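Local coordinates for protein acetyltransferase, GNAT family (Streptococcus agalactiae 2603V/R, PDB 2Q7B) that probably catalyses N-acetylation, moving an acetyl group from acetyl-coenzyme A onto the amine of an acceptor molecule, at residues T132-D137 against Q152-I157; V97-F102 against V164-P169; M20-Y25 against F119-L124. All blocks are in the same frame, centred on the assembly; numbering follows the deposited sequence.

Contact 1 of 3, residues T132-D137 against Q152-I157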
loop_
_atom_site.group_PDB
_atom_site.type_symbol
_atom_site.label_atom_id
_atom_site.label_comp_id
_atom_site.label_asym_id
_atom_site.label_seq_id
_atom_site.Cartn_x
_atom_site.Cartn_y
_atom_site.Cartn_z
ATOM N N THR A 132 -31.157 -8.541 -0.161
ATOM C CA THR A 132 -31.862 -9.264 0.897
ATOM C C THR A 132 -30.924 -10.136 1.738
ATOM O O THR A 132 -31.355 -10.712 2.732
ATOM C CB THR A 132 -32.947 -10.188 0.302
ATOM O OG1 THR A 132 -32.343 -11.101 -0.624
ATOM C CG2 THR A 132 -34.006 -9.374 -0.408
ATOM N N ARG A 133 -29.654 -10.226 1.342
ATOM C CA ARG A 133 -28.685 -11.076 2.015
ATOM C C ARG A 133 -27.304 -10.423 1.995
ATOM O O ARG A 133 -26.841 -9.971 0.947
ATOM C CB ARG A 133 -28.624 -12.444 1.302
ATOM C CG ARG A 133 -27.725 -13.476 1.996
ATOM C CD ARG A 133 -27.810 -14.879 1.384
ATOM N NE ARG A 133 -27.193 -14.986 0.060
ATOM C CZ ARG A 133 -27.008 -16.133 -0.603
ATOM N NH1 ARG A 133 -27.355 -17.302 -0.073
ATOM N NH2 ARG A 133 -26.444 -16.117 -1.806
ATOM N N ILE A 134 -26.661 -10.364 3.158
ATOM C CA ILE A 134 -25.299 -9.845 3.271
ATOM C C ILE A 134 -24.422 -10.910 3.881
ATOM O O ILE A 134 -24.745 -11.422 4.951
ATOM C CB ILE A 134 -25.213 -8.594 4.159
ATOM C CG1 ILE A 134 -26.126 -7.483 3.612
ATOM C CG2 ILE A 134 -23.748 -8.141 4.323
ATOM C CD1 ILE A 134 -25.928 -7.067 2.193
ATOM N N VAL A 135 -23.304 -11.212 3.216
ATOM C CA VAL A 135 -22.364 -12.227 3.670
ATOM C C VAL A 135 -21.001 -11.610 3.932
ATOM O O VAL A 135 -20.667 -10.550 3.407
ATOM C CB VAL A 135 -22.227 -13.393 2.650
ATOM C CG1 VAL A 135 -23.599 -14.009 2.344
ATOM C CG2 VAL A 135 -21.566 -12.945 1.359
ATOM N N LEU A 136 -20.209 -12.266 4.768
ATOM C CA LEU A 136 -18.866 -11.792 5.055
ATOM C C LEU A 136 -18.077 -12.906 5.671
ATOM O O LEU A 136 -18.654 -13.889 6.149
ATOM C CB LEU A 136 -18.909 -10.591 6.002
ATOM C CG LEU A 136 -19.474 -10.763 7.421
ATOM C CD1 LEU A 136 -18.432 -11.306 8.420
ATOM C CD2 LEU A 136 -19.975 -9.421 7.925
ATOM N N ASP A 137 -16.760 -12.775 5.663
ATOM C CA ASP A 137 -15.961 -13.739 6.385
ATOM C C ASP A 137 -15.081 -12.987 7.365
ATOM O O ASP A 137 -14.819 -11.795 7.205
ATOM C CB ASP A 137 -15.149 -14.678 5.486
ATOM C CG ASP A 137 -13.971 -14.010 4.887
ATOM O OD1 ASP A 137 -14.185 -12.903 4.387
ATOM O OD2 ASP A 137 -12.863 -14.584 4.902
ATOM N N GLN A 152 -24.699 -6.977 15.428
ATOM C CA GLN A 152 -25.279 -6.259 14.298
ATOM C C GLN A 152 -26.292 -7.177 13.618
ATOM O O GLN A 152 -26.758 -6.861 12.533
ATOM C CB GLN A 152 -24.219 -5.819 13.278
ATOM C CG GLN A 152 -22.954 -5.122 13.829
ATOM C CD GLN A 152 -23.249 -4.071 14.890
ATOM O OE1 GLN A 152 -24.159 -3.249 14.738
ATOM N NE2 GLN A 152 -22.469 -4.090 15.977
ATOM N N GLY A 153 -26.611 -8.315 14.250
ATOM C CA GLY A 153 -27.577 -9.270 13.726
ATOM C C GLY A 153 -27.099 -10.345 12.760
ATOM O O GLY A 153 -27.940 -10.982 12.128
ATOM N N PHE A 154 -25.782 -10.562 12.625
ATOM C CA PHE A 154 -25.258 -11.629 11.738
ATOM C C PHE A 154 -25.216 -12.965 12.440
ATOM O O PHE A 154 -24.822 -13.020 13.613
ATOM C CB PHE A 154 -23.835 -11.363 11.266
ATOM C CG PHE A 154 -23.739 -10.357 10.192
ATOM C CD1 PHE A 154 -23.801 -9.024 10.498
ATOM C CD2 PHE A 154 -23.571 -10.735 8.863
ATOM C CE1 PHE A 154 -23.727 -8.091 9.531
ATOM C CE2 PHE A 154 -23.496 -9.791 7.875
ATOM C CZ PHE A 154 -23.563 -8.453 8.207
ATOM N N LYS A 155 -25.576 -14.027 11.709
ATOM C CA LYS A 155 -25.543 -15.395 12.218
ATOM C C LYS A 155 -24.485 -16.152 11.421
ATOM O O LYS A 155 -24.312 -15.886 10.238
ATOM C CB LYS A 155 -26.912 -16.053 12.065
ATOM N N GLN A 156 -23.760 -17.067 12.071
ATOM C CA GLN A 156 -22.692 -17.844 11.412
ATOM C C GLN A 156 -23.304 -18.859 10.452
ATOM O O GLN A 156 -24.471 -19.190 10.578
ATOM C CB GLN A 156 -21.775 -18.533 12.447
ATOM C CG GLN A 156 -20.558 -19.294 11.851
ATOM C CD GLN A 156 -19.579 -19.838 12.900
ATOM O OE1 GLN A 156 -19.773 -19.674 14.109
ATOM N NE2 GLN A 156 -18.516 -20.494 12.429
ATOM N N ILE A 157 -22.519 -19.302 9.472
ATOM C CA ILE A 157 -22.956 -20.270 8.474
ATOM C C ILE A 157 -21.741 -21.053 7.970
ATOM O O ILE A 157 -20.598 -20.586 8.077
ATOM C CB ILE A 157 -23.699 -19.567 7.290
ATOM C CG1 ILE A 157 -24.639 -20.534 6.560
ATOM C CG2 ILE A 157 -22.717 -18.943 6.316
ATOM C CD1 ILE A 157 -25.581 -19.852 5.572
#
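Phe154 reaches from the loop just before strand 155-157 to Ile134 and Leu136 of strand 133-139, and shows how one ring can join chain segments whose backbones stay apart. Its CB points at the strand but is too distant to touch it. Contact begins on one side of the ring: CD2 lies 3.9 Å from Leu136 CD2, and CE2 approaches the same methyl to 3.5 Å while passing 3.6 Å from the carbonyl oxygen Ile134 O. At the tip, CZ meets Ile134 CG2 at 3.9 Å, with this methyl at the ring edge, in its plane. Leu136 CD2 instead sits over a face, 25° off the ring normal, in a CH-pi contact. It gets there because Leu136 CG stands between the backbone N and the carbonyl carbon (chi1 63°). Just before Phe154, Gly153 is the C-prime residue of the Schellman motif ending helix 143-150. The ring covers the face of strand 133-139 on which helix 114-128 packs, strand 173-179 lying between the two strands in the sheet. With one methyl on a face, another at the edge and all three residues buried, the side chains are held by dispersion and the hydrophobic effect.

Contact 2 of 3, residues V97-F102 against V164-P169. With FLC (citrate anion), chain C.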
loop_
_atom_site.group_PDB
_atom_site.type_symbol
_atom_site.label_atom_id
_atom_site.label_comp_id
_atom_site.label_asym_id
_atom_site.label_seq_id
_atom_site.Cartn_x
_atom_site.Cartn_y
_atom_site.Cartn_z
ATOM N N VAL A 97 -21.539 -8.684 -0.471
ATOM C CA VAL A 97 -20.511 -9.067 0.473
ATOM C C VAL A 97 -20.044 -7.801 1.195
ATOM O O VAL A 97 -19.869 -6.763 0.576
ATOM C CB VAL A 97 -19.271 -9.697 -0.246
ATOM C CG1 VAL A 97 -18.224 -10.195 0.763
ATOM C CG2 VAL A 97 -19.705 -10.843 -1.145
ATOM N N LEU A 98 -19.867 -7.908 2.509
ATOM C CA LEU A 98 -19.320 -6.839 3.339
ATOM C C LEU A 98 -17.814 -7.133 3.405
ATOM O O LEU A 98 -17.409 -8.202 3.860
ATOM C CB LEU A 98 -19.987 -6.855 4.717
ATOM C CG LEU A 98 -19.682 -5.704 5.690
ATOM C CD1 LEU A 98 -20.805 -5.558 6.712
ATOM C CD2 LEU A 98 -18.342 -5.878 6.360
ATOM N N LYS A 99 -17.006 -6.198 2.901
ATOM C CA LYS A 99 -15.562 -6.355 2.794
ATOM C C LYS A 99 -14.833 -5.137 3.314
ATOM O O LYS A 99 -15.432 -4.087 3.526
ATOM C CB LYS A 99 -15.158 -6.475 1.310
ATOM C CG LYS A 99 -15.589 -7.729 0.589
ATOM C CD LYS A 99 -15.224 -7.679 -0.890
ATOM C CE LYS A 99 -13.722 -7.726 -1.176
ATOM N NZ LYS A 99 -13.122 -8.965 -0.673
ATOM N N LYS A 100 -13.523 -5.304 3.478
ATOM C CA LYS A 100 -12.604 -4.259 3.872
ATOM C C LYS A 100 -13.104 -3.419 5.035
ATOM O O LYS A 100 -13.031 -2.198 4.999
ATOM C CB LYS A 100 -12.269 -3.393 2.669
ATOM C CG LYS A 100 -11.704 -4.180 1.472
ATOM C CD LYS A 100 -10.464 -5.000 1.818
ATOM C CE LYS A 100 -10.008 -5.850 0.647
ATOM N NZ LYS A 100 -9.514 -7.174 1.117
ATOM N N PHE A 101 -13.569 -4.111 6.075
ATOM C CA PHE A 101 -14.102 -3.463 7.258
ATOM C C PHE A 101 -13.003 -3.318 8.312
ATOM O O PHE A 101 -12.640 -4.279 8.969
ATOM C CB PHE A 101 -15.298 -4.256 7.751
ATOM C CG PHE A 101 -15.981 -3.674 8.959
ATOM C CD1 PHE A 101 -15.968 -2.314 9.252
ATOM C CD2 PHE A 101 -16.772 -4.492 9.725
ATOM C CE1 PHE A 101 -16.635 -1.827 10.340
ATOM C CE2 PHE A 101 -17.456 -4.006 10.785
ATOM C CZ PHE A 101 -17.379 -2.668 11.105
ATOM N N PHE A 102 -12.488 -2.108 8.465
ATOM C CA PHE A 102 -11.375 -1.850 9.381
ATOM C C PHE A 102 -11.566 -0.554 10.134
ATOM O O PHE A 102 -12.168 0.378 9.604
ATOM C CB PHE A 102 -10.062 -1.745 8.596
ATOM C CG PHE A 102 -9.737 -2.972 7.783
ATOM C CD1 PHE A 102 -9.340 -4.142 8.406
ATOM C CD2 PHE A 102 -9.810 -2.949 6.384
ATOM C CE1 PHE A 102 -9.045 -5.274 7.668
ATOM C CE2 PHE A 102 -9.510 -4.079 5.652
ATOM C CZ PHE A 102 -9.135 -5.242 6.297
ATOM N N VAL A 164 -23.281 -19.225 -2.906
ATOM C CA VAL A 164 -23.111 -17.832 -3.278
ATOM C C VAL A 164 -22.064 -17.737 -4.415
ATOM O O VAL A 164 -21.101 -18.504 -4.449
ATOM C CB VAL A 164 -22.728 -17.002 -2.014
ATOM C CG1 VAL A 164 -21.383 -17.475 -1.422
ATOM C CG2 VAL A 164 -22.686 -15.509 -2.298
ATOM N N ASP A 165 -22.262 -16.809 -5.346
ATOM C CA ASP A 165 -21.359 -16.646 -6.488
ATOM C C ASP A 165 -20.156 -15.817 -6.057
ATOM O O ASP A 165 -19.894 -14.749 -6.592
ATOM C CB ASP A 165 -22.107 -15.974 -7.649
ATOM C CG ASP A 165 -21.336 -16.014 -8.969
ATOM O OD1 ASP A 165 -20.535 -16.947 -9.186
ATOM O OD2 ASP A 165 -21.562 -15.119 -9.811
ATOM N N TYR A 166 -19.412 -16.350 -5.098
ATOM C CA TYR A 166 -18.290 -15.651 -4.504
ATOM C C TYR A 166 -17.426 -16.660 -3.796
ATOM O O TYR A 166 -17.933 -17.599 -3.200
ATOM C CB TYR A 166 -18.817 -14.618 -3.506
ATOM C CG TYR A 166 -17.753 -13.772 -2.868
ATOM C CD1 TYR A 166 -17.176 -12.715 -3.557
ATOM C CD2 TYR A 166 -17.344 -14.011 -1.561
ATOM C CE1 TYR A 166 -16.209 -11.926 -2.974
ATOM C CE2 TYR A 166 -16.387 -13.241 -0.982
ATOM C CZ TYR A 166 -15.824 -12.193 -1.683
ATOM O OH TYR A 166 -14.860 -11.419 -1.073
ATOM N N ILE A 167 -16.115 -16.465 -3.870
ATOM C CA ILE A 167 -15.176 -17.351 -3.209
ATOM C C ILE A 167 -14.465 -16.549 -2.135
ATOM O O ILE A 167 -13.856 -15.495 -2.422
ATOM C CB ILE A 167 -14.131 -17.944 -4.198
ATOM C CG1 ILE A 167 -14.800 -18.629 -5.402
ATOM C CG2 ILE A 167 -13.218 -18.942 -3.475
ATOM C CD1 ILE A 167 -15.382 -19.931 -5.132
ATOM N N PHE A 168 -14.570 -17.033 -0.899
ATOM C CA PHE A 168 -13.908 -16.426 0.244
ATOM C C PHE A 168 -12.447 -16.874 0.236
ATOM O O PHE A 168 -12.142 -17.995 -0.194
ATOM C CB PHE A 168 -14.584 -16.851 1.563
ATOM C CG PHE A 168 -16.045 -16.501 1.632
ATOM C CD1 PHE A 168 -16.453 -15.228 1.973
ATOM C CD2 PHE A 168 -17.003 -17.433 1.313
ATOM C CE1 PHE A 168 -17.816 -14.908 2.016
ATOM C CE2 PHE A 168 -18.356 -17.116 1.352
ATOM C CZ PHE A 168 -18.751 -15.846 1.699
ATOM N N PRO A 169 -11.533 -16.026 0.743
ATOM C CA PRO A 169 -10.113 -16.404 0.721
ATOM C C PRO A 169 -9.828 -17.705 1.476
ATOM O O PRO A 169 -10.563 -18.058 2.412
ATOM C CB PRO A 169 -9.406 -15.197 1.355
ATOM C CG PRO A 169 -10.469 -14.434 2.056
ATOM C CD PRO A 169 -11.747 -14.703 1.355
HETATM C CAC FLC C . -9.732 -8.981 4.644
HETATM C CA FLC C . -10.630 -10.178 4.377
HETATM C CB FLC C . -11.418 -10.018 3.070
HETATM C CBC FLC C . -12.131 -8.670 3.102
HETATM C CG FLC C . -12.408 -11.177 2.988
HETATM C CGC FLC C . -13.156 -11.335 1.670
HETATM O OA1 FLC C . -9.147 -8.846 5.767
HETATM O OA2 FLC C . -9.609 -8.153 3.713
HETATM O OB1 FLC C . -12.000 -7.862 2.163
HETATM O OB2 FLC C . -12.813 -8.389 4.102
HETATM O OG1 FLC C . -12.494 -11.159 0.631
HETATM O OG2 FLC C . -14.391 -11.652 1.638
HETATM O OHB FLC C . -10.535 -10.050 1.944
#
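The ring of Tyr166 receives Val97 CG2 almost squarely on one face, the methyl standing 3.8 Å from the ring centroid and only 5° off the normal, a textbook CH-pi contact. Val97 CG1 reaches the phenol end of the same ring, at Tyr166 CE2 and CZ. At the ring's edge, in its plane, lie Phe168 CD1 and the citrate oxygen OG2, while Tyr166 CD2 is placed over a face of Phe168. With CG opposite the backbone N (chi1 -177°), the tyrosine extends toward the strand and carries its hydroxyl to Lys99. There Lys99 NZ donates to Tyr166 OH over 3.0 Å, and Tyr166 OH in turn donates to citrate OG2 over 2.8 Å. The lysine chain folds at chi3 and chi4, which brings its ammonium group beside both the phenol oxygen and the anion; NZ also bonds citrate OB1 at 3.2 Å. Lys100 grips the ligand twice over: its backbone N bonds both OB1 and OB2, and its NZ bonds citrate OB1 and OA2, each at 2.8 Å. Positive backbone angles at Lys100 fit the beta bulge that GNAT enzymes commonly have in this strand, where main-chain amides meet acetyl-coenzyme A. The citrate, probably from the crystallisation liquor, may therefore mark part of the active-site cleft. Gln43 of helix 29-46 also bonds it, and Phe102 packs against that helix. Strand 95-103 runs between strands 81-90 and 133-139; the loop bearing Tyr166 comes before strand 173-179, touching Leu89 on one of those neighbours and, through Phe168 and Pro169, Asp137 on the other.

Contact 3 of 3, residues M20-Y25 against F119-L124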
loop_
_atom_site.group_PDB
_atom_site.type_symbol
_atom_site.label_atom_id
_atom_site.label_comp_id
_atom_site.label_asym_id
_atom_site.label_seq_id
_atom_site.Cartn_x
_atom_site.Cartn_y
_atom_site.Cartn_z
HETATM N N MSE A 20 -15.182 14.392 12.581
HETATM C CA MSE A 20 -15.237 13.069 12.022
HETATM C C MSE A 20 -16.335 12.983 10.979
HETATM O O MSE A 20 -17.392 13.584 11.145
HETATM C CB MSE A 20 -15.498 12.141 13.199
HETATM C CG MSE A 20 -15.077 10.742 13.032
HETATM SE SE MSE A 20 -14.320 10.117 14.720
HETATM C CE MSE A 20 -13.784 8.538 13.992
ATOM N N GLU A 21 -16.069 12.251 9.900
ATOM C CA GLU A 21 -17.045 12.067 8.833
ATOM C C GLU A 21 -16.805 10.756 8.114
ATOM O O GLU A 21 -15.688 10.275 8.089
ATOM C CB GLU A 21 -17.027 13.213 7.829
ATOM C CG GLU A 21 -15.684 13.526 7.196
ATOM C CD GLU A 21 -15.789 14.509 6.006
ATOM O OE1 GLU A 21 -16.928 14.860 5.580
ATOM O OE2 GLU A 21 -14.711 14.907 5.483
ATOM N N ILE A 22 -17.867 10.161 7.584
ATOM C CA ILE A 22 -17.767 8.953 6.787
ATOM C C ILE A 22 -18.218 9.355 5.410
ATOM O O ILE A 22 -19.250 9.992 5.264
ATOM C CB ILE A 22 -18.681 7.827 7.295
ATOM C CG1 ILE A 22 -18.160 7.304 8.639
ATOM C CG2 ILE A 22 -18.773 6.692 6.254
ATOM C CD1 ILE A 22 -19.152 6.430 9.365
ATOM N N LYS A 23 -17.446 9.004 4.390
ATOM C CA LYS A 23 -17.850 9.328 3.042
ATOM C C LYS A 23 -17.398 8.332 2.010
ATOM O O LYS A 23 -16.542 7.510 2.268
ATOM C CB LYS A 23 -17.426 10.752 2.694
ATOM C CG LYS A 23 -15.959 11.063 2.629
ATOM C CD LYS A 23 -15.840 12.592 2.505
ATOM C CE LYS A 23 -14.509 13.063 1.947
ATOM N NZ LYS A 23 -14.448 14.558 1.908
ATOM N N GLU A 24 -18.028 8.395 0.838
ATOM C CA GLU A 24 -17.692 7.510 -0.264
ATOM C C GLU A 24 -16.276 7.815 -0.729
ATOM O O GLU A 24 -15.879 8.978 -0.773
ATOM C CB GLU A 24 -18.691 7.679 -1.408
ATOM C CG GLU A 24 -20.078 7.172 -1.039
ATOM C CD GLU A 24 -21.163 7.574 -2.022
ATOM O OE1 GLU A 24 -20.842 8.019 -3.153
ATOM O OE2 GLU A 24 -22.349 7.431 -1.643
ATOM N N TYR A 25 -15.509 6.774 -1.040
ATOM C CA TYR A 25 -14.135 6.954 -1.498
ATOM C C TYR A 25 -14.091 7.749 -2.826
ATOM O O TYR A 25 -14.981 7.628 -3.661
ATOM C CB TYR A 25 -13.413 5.595 -1.644
ATOM C CG TYR A 25 -11.989 5.742 -2.146
ATOM C CD1 TYR A 25 -10.937 5.976 -1.260
ATOM C CD2 TYR A 25 -11.697 5.691 -3.512
ATOM C CE1 TYR A 25 -9.630 6.161 -1.713
ATOM C CE2 TYR A 25 -10.379 5.854 -3.973
ATOM C CZ TYR A 25 -9.354 6.100 -3.057
ATOM O OH TYR A 25 -8.050 6.293 -3.495
ATOM N N PHE A 119 -20.887 0.298 9.715
ATOM C CA PHE A 119 -21.867 -0.740 9.458
ATOM C C PHE A 119 -23.276 -0.166 9.158
ATOM O O PHE A 119 -23.991 -0.691 8.304
ATOM C CB PHE A 119 -21.925 -1.718 10.629
ATOM C CG PHE A 119 -22.847 -2.824 10.385
ATOM C CD1 PHE A 119 -22.472 -3.837 9.533
ATOM C CD2 PHE A 119 -24.136 -2.825 10.940
ATOM C CE1 PHE A 119 -23.354 -4.850 9.231
ATOM C CE2 PHE A 119 -25.031 -3.841 10.661
ATOM C CZ PHE A 119 -24.643 -4.864 9.813
ATOM N N GLU A 120 -23.657 0.912 9.842
ATOM C CA GLU A 120 -24.920 1.597 9.575
ATOM C C GLU A 120 -24.957 2.236 8.192
ATOM O O GLU A 120 -25.990 2.195 7.525
ATOM C CB GLU A 120 -25.210 2.670 10.636
ATOM C CG GLU A 120 -25.739 2.107 11.944
ATOM C CD GLU A 120 -25.753 3.133 13.088
ATOM O OE1 GLU A 120 -25.450 4.332 12.856
ATOM O OE2 GLU A 120 -26.054 2.723 14.233
ATOM N N ARG A 121 -23.849 2.840 7.765
ATOM C CA ARG A 121 -23.793 3.468 6.449
ATOM C C ARG A 121 -23.874 2.407 5.337
ATOM O O ARG A 121 -24.575 2.603 4.319
ATOM C CB ARG A 121 -22.538 4.328 6.311
ATOM C CG ARG A 121 -22.385 4.937 4.928
ATOM C CD ARG A 121 -23.392 6.033 4.676
ATOM N NE ARG A 121 -22.866 7.260 5.246
ATOM C CZ ARG A 121 -22.245 8.229 4.568
ATOM N NH1 ARG A 121 -22.104 8.207 3.231
ATOM N NH2 ARG A 121 -21.799 9.276 5.249
ATOM N N PHE A 122 -23.134 1.306 5.532
ATOM C CA PHE A 122 -23.179 0.145 4.654
ATOM C C PHE A 122 -24.625 -0.267 4.470
ATOM O O PHE A 122 -25.079 -0.514 3.350
ATOM C CB PHE A 122 -22.388 -1.011 5.284
ATOM C CG PHE A 122 -22.458 -2.317 4.528
ATOM C CD1 PHE A 122 -23.506 -3.202 4.742
ATOM C CD2 PHE A 122 -21.469 -2.679 3.644
ATOM C CE1 PHE A 122 -23.587 -4.408 4.062
ATOM C CE2 PHE A 122 -21.536 -3.888 2.976
ATOM C CZ PHE A 122 -22.604 -4.756 3.185
HETATM N N MSE A 123 -25.361 -0.337 5.572
HETATM C CA MSE A 123 -26.748 -0.751 5.458
HETATM C C MSE A 123 -27.788 0.124 4.865
HETATM O O MSE A 123 -28.742 -0.394 4.299
HETATM C CB MSE A 123 -27.202 -1.656 6.565
HETATM C CG MSE A 123 -27.047 -3.003 5.899
HETATM SE SE MSE A 123 -26.735 -4.282 7.027
HETATM C CE MSE A 123 -26.449 -5.503 6.063
ATOM N N LEU A 124 -27.605 1.435 4.966
ATOM C CA LEU A 124 -28.487 2.375 4.292
ATOM C C LEU A 124 -28.380 2.109 2.784
ATOM O O LEU A 124 -29.377 2.111 2.067
ATOM C CB LEU A 124 -28.078 3.818 4.602
ATOM C CG LEU A 124 -29.005 4.902 4.046
#
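Ile22 and Arg121 carry this meeting of a strand with a helix, an example of a long polar side chain bridging what backbones cannot. Just ahead of it, Glu21 forms a long salt bridge within its own strand, Lys23 NZ standing 3.6 Å from Glu21 OE2. Ile22 then turns its side chain to the helix: CG2, opposite the backbone N, lies 4.0 Å above the plane of the Arg121 guanidinium, offset toward its rim. The same residue brings its carbonyl close, with Ile22 O 2.6 Å from Arg121 NH2. The arginine arrives by leaving its helix with CG opposite the backbone N (chi1 176°) and bending at chi2 and chi3. In the GNAT fold, this joins the first strand, an outermost one of the sheet within the chain, to the helix that follows the fourth, strand 95-103; Trp74 on the adjacent strand 72-78 also touches Arg121, and Ile22 packs further on Lys117 and Leu118. Lys23 follows with its CB directed away, so that its backbone does the touching: Lys23 CA is 4.4 Å from Arg121 NH1. At Glu24 the carboxylate swings back, and Glu24 OE2, 4.9 Å from Arg121 NH1, is near enough for a probable weak electrostatic attraction.

Overall arrangement
All three contacts reach the same mixed sheet. Centres of contacts 1 and 2 are about 11 Å apart, and contact 3 lies about 18 Å from each, across the chain's centre from contact 2. Contacts 1 and 2 use neighbouring strands, 133-139 and 95-103, joined by a probable hydrogen bond from Leu98 N to Val135 O. Phe119 and Phe122 of helix 114-128 link contacts 1 and 3 to strand 95-103 through Leu98, whereas Val97 and Lys99 point to the other face, toward Tyr166 and the citrate. Along the chain contact 1 is nested inside contact 2, while contacts 2 and 3 interleave. Only contact 2 reaches the citrate site, which may be part of the active-site cleft.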